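Local coordinates for protein bifunctional endomannanase/endoglucanase (Caldanaerobius polysaccharolyticus, PDB 3W0K) that probably hydrolyses the beta-1,4-linked backbones of mannan and cellulose, as a glycoside hydrolase family 5 enzyme with a beta/alpha barrel, at residues Y240-P243 against W244-Q248; L225-G229 against K230-K234; P138-I141 against G142-G145; L322-L325 against V326-V330. All coordinates share one frame; numbering follows the deposited sequence.

Contact 1: Y240-P243 against W244-Q248; sequences YYKP and WRDLQ
W244 meets the Y241 ring at its edge, near the ring plane, with CD1 of W244 4.5 Å from CD1 of Y241. One face of the Y241 ring carries CD2 of Y240, over the ring centre, and W286 adds an edge-to-face contact. The indole edge of W244 faces O of Y240. Y240 OH and W244 NE1 both bond N180, and Y241 OH bonds R196 O and Y281 OH.

Both segments lie on helix 234-249, an outer helix of the beta/alpha barrel. The helix kinks at P243, whose N has no hydrogen to give. R245 N bonds Y241 O at 2.9 Å, and D246 N bonds K242 O at 2.8 Å. On the exposed side K242 runs straight until chi4 (-57°) bends NZ to D246 OD2, 3.1 Å away on its syn lone pair.

R245 NH1 reaches Q248 OE1 at 2.8 Å, from above the carbonyl plane. With R245 cut back to an alanine, Q248 OE1 would probably lose its charged donor, and a gap would open beside F284. The helix is thus two-sided: aromatic and hydrogen-bonded toward the barrel, with an i to i+4 salt bridge on the exposed flank.

Contact 2: L225-G229 against K230-K234; sequences LLWQG and KVWNK
Residues L225 to W232 form a tight antiparallel beta hairpin, its strands 225-227 and 230-232 at 145° and closed by a type I' turn from W227 to K230. L225 N and O pair with W232 O and N, the latter bond (W232 N to L225 O) being 2.8 Å. W227 N bonds K230 O at 2.9 Å. At the turn Q228 and G229 both take positive phi.

Between the hydrogen-bonded pairs, L226 and V231 point to one face. CD2 of L226 lies 4.1 Å from CG2 of V231. The other face carries L225, W227, K230 and W232. W227 and W232 pack on P200, and L225 and W227 on helix 201-204.

The two indoles lie oblique to each other, their planes 44° apart. CE3 of W227 comes 3.4 Å from NE1 of W232, which lies at the edge of the W227 ring. CG of W227 is anti to the backbone N (chi1 178°), and the turn about chi2 then sets CE3 toward W232. CD of Q228 lies 3.6 Å above one face of the W227 ring, toward its rim. A water ties the group together: it accepts from W232 NE1 at 2.9 Å and donates to W227 O and Q228 OE1.

Contact 3: P138-I141 against G142-G145; sequences PPNI and GQYG
A type II beta turn from N140 to Q143 shapes the loop that follows strand 130-133, the fourth strand of the beta/alpha barrel. In family 5 enzymes the catalytic acid/base lies at the C-terminal end of this strand. The loop runs on to helix 148-165.

Q143 N closes the turn on N140 O at 3.0 Å, coming from above the carbonyl plane. G142 holds the third position with phi 99°. A CB there would clash with I141 O, so the turn calls for glycine.

The Q143 side chain extends alongside that of N140. Its OE1 takes N140 N at 2.9 Å, in the carbonyl plane and on a lone pair, with a nearly straight bond (163°). The same oxygen takes a weak bond from N140 ND2 at 3.3 Å. The two side chains point the same way, with their amide planes 47° apart. OE1 thus holds the backbone N firmly and the side-chain amide only weakly.

P139 is buried, packed by Y89, W102 and L146, while most of the turn is exposed. G142, Q143 and Y144 also touch a crystal neighbour, so their exact pose may owe something to the lattice. The Y144 ring crosses P139 obliquely and turns its edge to the proline. Its CD2 lies 3.8 Å from P139 CB, and P139 CG sits in the ring plane.

Contact 4: L322-L325 against V326-V330; sequences LDLL and VENRV
L324 O is gripped twice by N328. ND2 of N328 reaches L324 O at 2.9 Å, with the oxygen close to the amide plane and an N-H...O angle of 162°. The backbone N of N328 bonds the same L324 O at 3.2 Å. With chi1 at -70° the N328 side chain lies beside its own backbone N, which brings both donors to one acceptor. N328 is buried against L278, K282 and Y288. Were N328 replaced by an alanine, L324 O would probably lose the shorter of the two bonds it takes from this residue, and a gap would open beside L278 and Y288.

One residue on, R329 packs closely. Its CG lies 3.2 Å from L325 O, an oxygen that accepts a hydrogen bond from Y288 OH. CG2 of V326 sits over one guanidinium face of R329, 3.7 Å above the plane and toward its rim. The guanidinium makes a cation-pi contact with F36 and bonds T34 O.

These residues form the C-terminal end of helix 319-327, the last helix of a beta/alpha-barrel chain. N328 is the first residue to leave helical angles. Before it, V326 N bonds L322 O at 3.0 Å and E327 N bonds D323 O at 2.8 Å. L322 CD1 and V326 CG2 touch more loosely, at 4.3 Å.

The D323 and E327 side is exposed and looser. Across it CB of E327 rests on D323 O, but the two carboxylates go separate ways. D323 makes a salt bridge with R319, and E327 one with K282.

How the contacts relate
Contacts 2 and 1 follow each other in the chain. N233, at the N-cap, leads from the hairpin into helix 234-249, and CZ3 of W232 lies 4.3 Å from CB of Y240. Contacts 1 and 3 do not touch, with nearest atoms about 9 Å apart. The segment 176-180 meets both, with N180 on contact 1 and G177 and G178 on contact 3. Helix 267-284 is shared by contacts 1, 2 and 4. Contact 4 stays about 9 Å from contact 1 and about 8 Å from contact 2 between nearest atoms. Contacts 3 and 4 lie on opposite sides of the chain's centre, about 35 Å apart between centres. Contact 3 follows the strand that probably carries the acid/base.

Contact 1: Y240-P243 against W244-Q248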
loop_
_atom_site.group_PDB
_atom_site.type_symbol
_atom_site.label_atom_id
_atom_site.label_comp_id
_atom_site.label_asym_id
_atom_site.label_seq_id
_atom_site.Cartn_x
_atom_site.Cartn_y
_atom_site.Cartn_z
ATOM N N TYR A 240 13.501 12.952 4.277
ATOM C CA TYR A 240 13.029 11.808 3.501
ATOM C C TYR A 240 11.749 12.136 2.732
ATOM O O TYR A 240 11.570 11.699 1.594
ATOM C CB TYR A 240 12.800 10.618 4.441
ATOM C CG TYR A 240 12.044 9.464 3.828
ATOM C CD1 TYR A 240 12.631 8.649 2.862
ATOM C CD2 TYR A 240 10.735 9.194 4.211
ATOM C CE1 TYR A 240 11.927 7.591 2.290
ATOM C CE2 TYR A 240 10.023 8.142 3.647
ATOM C CZ TYR A 240 10.621 7.347 2.690
ATOM O OH TYR A 240 9.900 6.315 2.140
ATOM N N TYR A 241 10.867 12.913 3.352
ATOM C CA TYR A 241 9.606 13.283 2.721
ATOM C C TYR A 241 9.643 14.566 1.896
ATOM O O TYR A 241 8.684 14.863 1.184
ATOM C CB TYR A 241 8.491 13.370 3.768
ATOM C CG TYR A 241 8.009 12.022 4.262
ATOM C CD1 TYR A 241 7.551 11.056 3.366
ATOM C CD2 TYR A 241 8.011 11.712 5.619
ATOM C CE1 TYR A 241 7.109 9.811 3.814
ATOM C CE2 TYR A 241 7.574 10.473 6.077
ATOM C CZ TYR A 241 7.127 9.525 5.167
ATOM O OH TYR A 241 6.729 8.287 5.615
ATOM N N LYS A 242 10.755 15.299 1.950
ATOM C CA LYS A 242 10.868 16.556 1.209
ATOM C C LYS A 242 10.503 16.465 -0.277
ATOM O O LYS A 242 9.744 17.295 -0.772
ATOM C CB LYS A 242 12.251 17.192 1.388
ATOM C CG LYS A 242 12.344 18.593 0.798
ATOM C CD LYS A 242 13.701 19.229 1.041
ATOM C CE LYS A 242 13.718 20.677 0.567
ATOM N NZ LYS A 242 13.369 20.813 -0.878
ATOM N N PRO A 243 11.028 15.458 -1.005
ATOM C CA PRO A 243 10.690 15.346 -2.430
ATOM C C PRO A 243 9.188 15.150 -2.649
ATOM O O PRO A 243 8.630 15.583 -3.661
ATOM C CB PRO A 243 11.487 14.118 -2.871
ATOM C CG PRO A 243 12.686 14.156 -1.973
ATOM C CD PRO A 243 12.051 14.462 -0.638
ATOM N N TRP A 244 8.539 14.485 -1.695
ATOM C CA TRP A 244 7.102 14.246 -1.766
ATOM C C TRP A 244 6.339 15.529 -1.447
ATOM O O TRP A 244 5.314 15.818 -2.058
ATOM C CB TRP A 244 6.705 13.118 -0.813
ATOM C CG TRP A 244 7.237 11.785 -1.243
ATOM C CD1 TRP A 244 8.474 11.268 -0.985
ATOM C CD2 TRP A 244 6.548 10.804 -2.027
ATOM N NE1 TRP A 244 8.600 10.024 -1.563
ATOM C CE2 TRP A 244 7.431 9.716 -2.208
ATOM C CE3 TRP A 244 5.268 10.740 -2.594
ATOM C CZ2 TRP A 244 7.075 8.572 -2.933
ATOM C CZ3 TRP A 244 4.912 9.603 -3.316
ATOM C CH2 TRP A 244 5.815 8.534 -3.478
ATOM N N ARG A 245 6.862 16.305 -0.502
ATOM C CA ARG A 245 6.250 17.574 -0.119
ATOM C C ARG A 245 6.384 18.604 -1.235
ATOM O O ARG A 245 5.473 19.406 -1.459
ATOM C CB ARG A 245 6.882 18.105 1.169
ATOM C CG ARG A 245 6.341 17.443 2.418
ATOM C CD ARG A 245 4.919 17.912 2.709
ATOM N NE ARG A 245 4.895 19.211 3.383
ATOM C CZ ARG A 245 3.791 19.900 3.661
ATOM N NH1 ARG A 245 2.597 19.430 3.317
ATOM N NH2 ARG A 245 3.876 21.041 4.332
ATOM N N ASP A 246 7.517 18.577 -1.934
ATOM C CA ASP A 246 7.762 19.500 -3.041
ATOM C C ASP A 246 6.735 19.270 -4.141
ATOM O O ASP A 246 6.293 20.211 -4.796
ATOM C CB ASP A 246 9.178 19.319 -3.602
ATOM C CG ASP A 246 10.259 19.817 -2.652
ATOM O OD1 ASP A 246 9.944 20.578 -1.711
ATOM O OD2 ASP A 246 11.435 19.448 -2.852
ATOM N N LEU A 247 6.351 18.011 -4.329
ATOM C CA LEU A 247 5.360 17.653 -5.335
ATOM C C LEU A 247 3.967 18.092 -4.894
ATOM O O LEU A 247 3.188 18.598 -5.701
ATOM C CB LEU A 247 5.389 16.146 -5.591
ATOM C CG LEU A 247 5.912 15.702 -6.960
ATOM C CD1 LEU A 247 7.093 16.556 -7.393
ATOM C CD2 LEU A 247 6.283 14.236 -6.917
ATOM N N GLN A 248 3.669 17.912 -3.609
ATOM C CA GLN A 248 2.375 18.292 -3.051
ATOM C C GLN A 248 2.176 19.803 -3.146
ATOM O O GLN A 248 1.058 20.279 -3.355
ATOM C CB GLN A 248 2.268 17.840 -1.593
ATOM C CG GLN A 248 0.917 18.124 -0.951
ATOM C CD GLN A 248 0.926 17.914 0.549
ATOM O OE1 GLN A 248 1.983 17.768 1.160
ATOM N NE2 GLN A 248 -0.258 17.899 1.153
#

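Contact 2: L225-G229 against K230-K234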
loop_
_atom_site.group_PDB
_atom_site.type_symbol
_atom_site.label_atom_id
_atom_site.label_comp_id
_atom_site.label_asym_id
_atom_site.label_seq_id
_atom_site.Cartn_x
_atom_site.Cartn_y
_atom_site.Cartn_z
ATOM N N LEU A 225 18.234 6.963 15.741
ATOM C CA LEU A 225 18.684 5.618 15.401
ATOM C C LEU A 225 19.740 5.696 14.306
ATOM O O LEU A 225 19.501 6.273 13.246
ATOM C CB LEU A 225 17.506 4.761 14.923
ATOM C CG LEU A 225 17.813 3.355 14.396
ATOM C CD1 LEU A 225 18.463 2.511 15.477
ATOM C CD2 LEU A 225 16.533 2.691 13.914
ATOM N N LEU A 226 20.916 5.139 14.583
ATOM C CA LEU A 226 22.001 5.137 13.612
ATOM C C LEU A 226 21.799 3.947 12.678
ATOM O O LEU A 226 21.753 2.799 13.122
ATOM C CB LEU A 226 23.358 5.051 14.325
ATOM C CG LEU A 226 24.655 5.303 13.540
ATOM C CD1 LEU A 226 25.057 4.081 12.736
ATOM C CD2 LEU A 226 24.513 6.530 12.648
ATOM N N TRP A 227 21.663 4.238 11.389
ATOM C CA TRP A 227 21.455 3.210 10.376
ATOM C C TRP A 227 22.055 3.676 9.055
ATOM O O TRP A 227 21.729 4.758 8.565
ATOM C CB TRP A 227 19.955 2.935 10.215
ATOM C CG TRP A 227 19.611 1.928 9.156
ATOM C CD1 TRP A 227 20.155 0.685 8.992
ATOM C CD2 TRP A 227 18.631 2.078 8.122
ATOM N NE1 TRP A 227 19.573 0.051 7.919
ATOM C CE2 TRP A 227 18.635 0.884 7.366
ATOM C CE3 TRP A 227 17.750 3.105 7.759
ATOM C CZ2 TRP A 227 17.791 0.690 6.268
ATOM C CZ3 TRP A 227 16.912 2.912 6.665
ATOM C CH2 TRP A 227 16.939 1.713 5.934
ATOM N N GLN A 228 22.940 2.854 8.493
ATOM C CA GLN A 228 23.610 3.159 7.229
ATOM C C GLN A 228 24.413 4.458 7.314
ATOM O O GLN A 228 24.483 5.223 6.349
ATOM C CB GLN A 228 22.592 3.241 6.084
ATOM C CG GLN A 228 21.866 1.936 5.800
ATOM C CD GLN A 228 20.825 2.068 4.702
ATOM O OE1 GLN A 228 20.148 3.094 4.587
ATOM N NE2 GLN A 228 20.684 1.024 3.895
ATOM N N GLY A 229 25.005 4.702 8.483
ATOM C CA GLY A 229 25.797 5.903 8.692
ATOM C C GLY A 229 24.983 7.182 8.790
ATOM O O GLY A 229 25.533 8.282 8.706
ATOM N N LYS A 230 23.674 7.041 8.975
ATOM C CA LYS A 230 22.781 8.190 9.083
ATOM C C LYS A 230 21.941 8.114 10.355
ATOM O O LYS A 230 21.481 7.041 10.743
ATOM C CB LYS A 230 21.869 8.266 7.855
ATOM C CG LYS A 230 20.835 9.383 7.906
ATOM C CD LYS A 230 19.981 9.414 6.647
ATOM C CE LYS A 230 20.763 9.919 5.447
ATOM N NZ LYS A 230 21.198 11.336 5.630
ATOM N N VAL A 231 21.762 9.261 11.004
ATOM C CA VAL A 231 20.975 9.353 12.232
ATOM C C VAL A 231 19.511 9.624 11.892
ATOM O O VAL A 231 19.197 10.597 11.203
ATOM C CB VAL A 231 21.507 10.480 13.148
ATOM C CG1 VAL A 231 20.650 10.600 14.400
ATOM C CG2 VAL A 231 22.954 10.209 13.520
ATOM N N TRP A 232 18.620 8.761 12.370
ATOM C CA TRP A 232 17.194 8.912 12.104
ATOM C C TRP A 232 16.379 9.495 13.252
ATOM O O TRP A 232 16.378 8.974 14.366
ATOM C CB TRP A 232 16.579 7.582 11.656
ATOM C CG TRP A 232 16.921 7.222 10.244
ATOM C CD1 TRP A 232 18.051 6.594 9.808
ATOM C CD2 TRP A 232 16.132 7.487 9.076
ATOM N NE1 TRP A 232 18.018 6.452 8.441
ATOM C CE2 TRP A 232 16.853 6.992 7.965
ATOM C CE3 TRP A 232 14.888 8.097 8.860
ATOM C CZ2 TRP A 232 16.370 7.089 6.655
ATOM C CZ3 TRP A 232 14.409 8.195 7.557
ATOM C CH2 TRP A 232 15.152 7.692 6.472
ATOM N N ASN A 233 15.692 10.587 12.948
ATOM C CA ASN A 233 14.821 11.289 13.887
ATOM C C ASN A 233 13.760 12.011 13.062
ATOM O O ASN A 233 13.692 11.820 11.844
ATOM C CB ASN A 233 15.618 12.269 14.764
ATOM C CG ASN A 233 16.528 13.181 13.960
ATOM O OD1 ASN A 233 16.127 13.748 12.945
ATOM N ND2 ASN A 233 17.761 13.343 14.429
ATOM N N LYS A 234 12.942 12.844 13.699
ATOM C CA LYS A 234 11.892 13.552 12.971
ATOM C C LYS A 234 12.435 14.443 11.851
ATOM O O LYS A 234 11.827 14.540 10.784
ATOM C CB LYS A 234 11.012 14.361 13.925
ATOM C CG LYS A 234 9.704 14.824 13.297
ATOM C CD LYS A 234 8.799 15.486 14.319
ATOM C CE LYS A 234 7.504 15.949 13.681
ATOM N NZ LYS A 234 6.584 16.560 14.676
HETATM O O HOH W 1 19.933 5.581 6.447
#

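Contact 3: P138-I141 against G142-G145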
loop_
_atom_site.group_PDB
_atom_site.type_symbol
_atom_site.label_atom_id
_atom_site.label_comp_id
_atom_site.label_asym_id
_atom_site.label_seq_id
_atom_site.Cartn_x
_atom_site.Cartn_y
_atom_site.Cartn_z
ATOM N N PRO A 138 7.101 -0.280 -7.118
ATOM C CA PRO A 138 8.034 -0.569 -8.216
ATOM C C PRO A 138 9.458 -0.596 -7.647
ATOM O O PRO A 138 9.730 0.009 -6.606
ATOM C CB PRO A 138 7.826 0.614 -9.163
ATOM C CG PRO A 138 6.393 0.958 -8.956
ATOM C CD PRO A 138 6.238 0.867 -7.453
ATOM N N PRO A 139 10.386 -1.289 -8.326
ATOM C CA PRO A 139 11.772 -1.396 -7.868
ATOM C C PRO A 139 12.621 -0.142 -8.009
ATOM O O PRO A 139 12.156 0.905 -8.467
ATOM C CB PRO A 139 12.318 -2.533 -8.726
ATOM C CG PRO A 139 11.625 -2.311 -10.029
ATOM C CD PRO A 139 10.199 -1.996 -9.608
ATOM N N ASN A 140 13.870 -0.256 -7.577
ATOM C CA ASN A 140 14.799 0.857 -7.674
ATOM C C ASN A 140 15.222 1.060 -9.116
ATOM O O ASN A 140 15.155 0.143 -9.939
ATOM C CB ASN A 140 16.046 0.590 -6.832
ATOM C CG ASN A 140 15.819 0.847 -5.359
ATOM O OD1 ASN A 140 15.793 1.997 -4.916
ATOM N ND2 ASN A 140 15.660 -0.219 -4.591
ATOM N N ILE A 141 15.603 2.289 -9.433
ATOM C CA ILE A 141 16.091 2.608 -10.764
ATOM C C ILE A 141 17.362 1.765 -10.909
ATOM O O ILE A 141 18.204 1.737 -10.008
ATOM C CB ILE A 141 16.421 4.111 -10.869
ATOM C CG1 ILE A 141 15.139 4.930 -10.687
ATOM C CG2 ILE A 141 17.075 4.424 -12.209
ATOM C CD1 ILE A 141 15.387 6.388 -10.342
ATOM N N GLY A 142 17.461 1.021 -12.005
ATOM C CA GLY A 142 18.621 0.170 -12.214
ATOM C C GLY A 142 18.375 -1.279 -11.834
ATOM O O GLY A 142 19.257 -2.122 -11.999
ATOM N N GLN A 143 17.200 -1.559 -11.274
ATOM C CA GLN A 143 16.816 -2.915 -10.888
ATOM C C GLN A 143 15.826 -3.445 -11.915
ATOM O O GLN A 143 14.859 -2.761 -12.254
ATOM C CB GLN A 143 16.120 -2.920 -9.529
ATOM C CG GLN A 143 17.001 -3.139 -8.332
ATOM C CD GLN A 143 16.182 -3.447 -7.090
ATOM O OE1 GLN A 143 15.241 -2.724 -6.759
ATOM N NE2 GLN A 143 16.522 -4.537 -6.410
ATOM N N TYR A 144 16.044 -4.673 -12.376
ATOM C CA TYR A 144 15.168 -5.300 -13.364
ATOM C C TYR A 144 14.984 -4.416 -14.597
ATOM O O TYR A 144 13.922 -4.417 -15.227
ATOM C CB TYR A 144 13.803 -5.629 -12.741
ATOM C CG TYR A 144 13.885 -6.368 -11.425
ATOM C CD1 TYR A 144 14.472 -7.633 -11.342
ATOM C CD2 TYR A 144 13.385 -5.800 -10.257
ATOM C CE1 TYR A 144 14.557 -8.305 -10.127
ATOM C CE2 TYR A 144 13.463 -6.462 -9.040
ATOM C CZ TYR A 144 14.051 -7.716 -8.980
ATOM O OH TYR A 144 14.135 -8.369 -7.775
ATOM N N GLY A 145 16.014 -3.635 -14.917
ATOM C CA GLY A 145 15.962 -2.762 -16.078
ATOM C C GLY A 145 15.083 -1.528 -15.971
ATOM O O GLY A 145 14.904 -0.822 -16.958
#

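Contact 4: L322-L325 against V326-V330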
loop_
_atom_site.group_PDB
_atom_site.type_symbol
_atom_site.label_atom_id
_atom_site.label_comp_id
_atom_site.label_asym_id
_atom_site.label_seq_id
_atom_site.Cartn_x
_atom_site.Cartn_y
_atom_site.Cartn_z
ATOM N N LEU A 322 -4.234 3.032 18.413
ATOM C CA LEU A 322 -5.502 3.414 17.798
ATOM C C LEU A 322 -5.749 4.909 18.019
ATOM O O LEU A 322 -6.129 5.625 17.092
ATOM C CB LEU A 322 -6.660 2.597 18.385
ATOM C CG LEU A 322 -8.070 3.005 17.935
ATOM C CD1 LEU A 322 -8.218 2.875 16.425
ATOM C CD2 LEU A 322 -9.102 2.151 18.649
ATOM N N ASP A 323 -5.496 5.382 19.239
ATOM C CA ASP A 323 -5.684 6.794 19.560
ATOM C C ASP A 323 -4.782 7.682 18.712
ATOM O O ASP A 323 -5.203 8.748 18.262
ATOM C CB ASP A 323 -5.454 7.055 21.053
ATOM C CG ASP A 323 -6.611 6.572 21.921
ATOM O OD1 ASP A 323 -7.661 6.159 21.379
ATOM O OD2 ASP A 323 -6.469 6.611 23.159
ATOM N N LEU A 324 -3.548 7.237 18.483
ATOM C CA LEU A 324 -2.608 7.991 17.656
ATOM C C LEU A 324 -3.106 8.060 16.213
ATOM O O LEU A 324 -2.992 9.093 15.559
ATOM C CB LEU A 324 -1.220 7.350 17.692
ATOM C CG LEU A 324 -0.387 7.606 18.946
ATOM C CD1 LEU A 324 0.900 6.801 18.884
ATOM C CD2 LEU A 324 -0.093 9.096 19.065
ATOM N N LEU A 325 -3.670 6.957 15.727
ATOM C CA LEU A 325 -4.191 6.912 14.364
ATOM C C LEU A 325 -5.364 7.875 14.196
ATOM O O LEU A 325 -5.494 8.537 13.170
ATOM C CB LEU A 325 -4.629 5.491 14.001
ATOM C CG LEU A 325 -3.513 4.447 13.904
ATOM C CD1 LEU A 325 -4.120 3.073 13.669
ATOM C CD2 LEU A 325 -2.549 4.799 12.779
ATOM N N VAL A 326 -6.200 7.970 15.224
ATOM C CA VAL A 326 -7.364 8.853 15.190
ATOM C C VAL A 326 -6.985 10.322 15.384
ATOM O O VAL A 326 -7.469 11.196 14.664
ATOM C CB VAL A 326 -8.402 8.439 16.268
ATOM C CG1 VAL A 326 -9.538 9.454 16.342
ATOM C CG2 VAL A 326 -8.951 7.058 15.955
ATOM N N GLU A 327 -6.099 10.579 16.343
ATOM C CA GLU A 327 -5.657 11.932 16.667
ATOM C C GLU A 327 -4.964 12.670 15.525
ATOM O O GLU A 327 -5.063 13.894 15.420
ATOM C CB GLU A 327 -4.752 11.890 17.907
ATOM C CG GLU A 327 -4.013 13.193 18.244
ATOM C CD GLU A 327 -4.934 14.363 18.586
ATOM O OE1 GLU A 327 -6.078 14.136 19.042
ATOM O OE2 GLU A 327 -4.501 15.522 18.405
ATOM N N ASN A 328 -4.291 11.929 14.650
ATOM C CA ASN A 328 -3.577 12.561 13.552
ATOM C C ASN A 328 -4.315 12.709 12.226
ATOM O O ASN A 328 -3.713 13.018 11.195
ATOM C CB ASN A 328 -2.198 11.927 13.397
ATOM C CG ASN A 328 -1.284 12.285 14.550
ATOM O OD1 ASN A 328 -0.740 13.389 14.597
ATOM N ND2 ASN A 328 -1.171 11.388 15.524
ATOM N N ARG A 329 -5.631 12.530 12.271
ATOM C CA ARG A 329 -6.472 12.702 11.093
ATOM C C ARG A 329 -6.834 14.188 11.030
ATOM O O ARG A 329 -6.830 14.874 12.056
ATOM C CB ARG A 329 -7.748 11.856 11.205
ATOM C CG ARG A 329 -7.477 10.366 11.375
ATOM C CD ARG A 329 -8.701 9.488 11.124
ATOM N NE ARG A 329 -9.757 9.642 12.120
ATOM C CZ ARG A 329 -10.492 8.638 12.593
ATOM N NH1 ARG A 329 -10.287 7.394 12.178
ATOM N NH2 ARG A 329 -11.469 8.883 13.454
ATOM N N VAL A 330 -7.075 14.697 9.824
ATOM C CA VAL A 330 -7.463 16.097 9.640
ATOM C C VAL A 330 -8.758 16.183 8.828
ATOM O O VAL A 330 -9.178 15.141 8.279
ATOM C CB VAL A 330 -6.357 16.939 8.936
ATOM C CG1 VAL A 330 -5.095 16.974 9.783
ATOM C CG2 VAL A 330 -6.061 16.393 7.547
ATOM O OXT VAL A 330 -9.349 17.284 8.763
#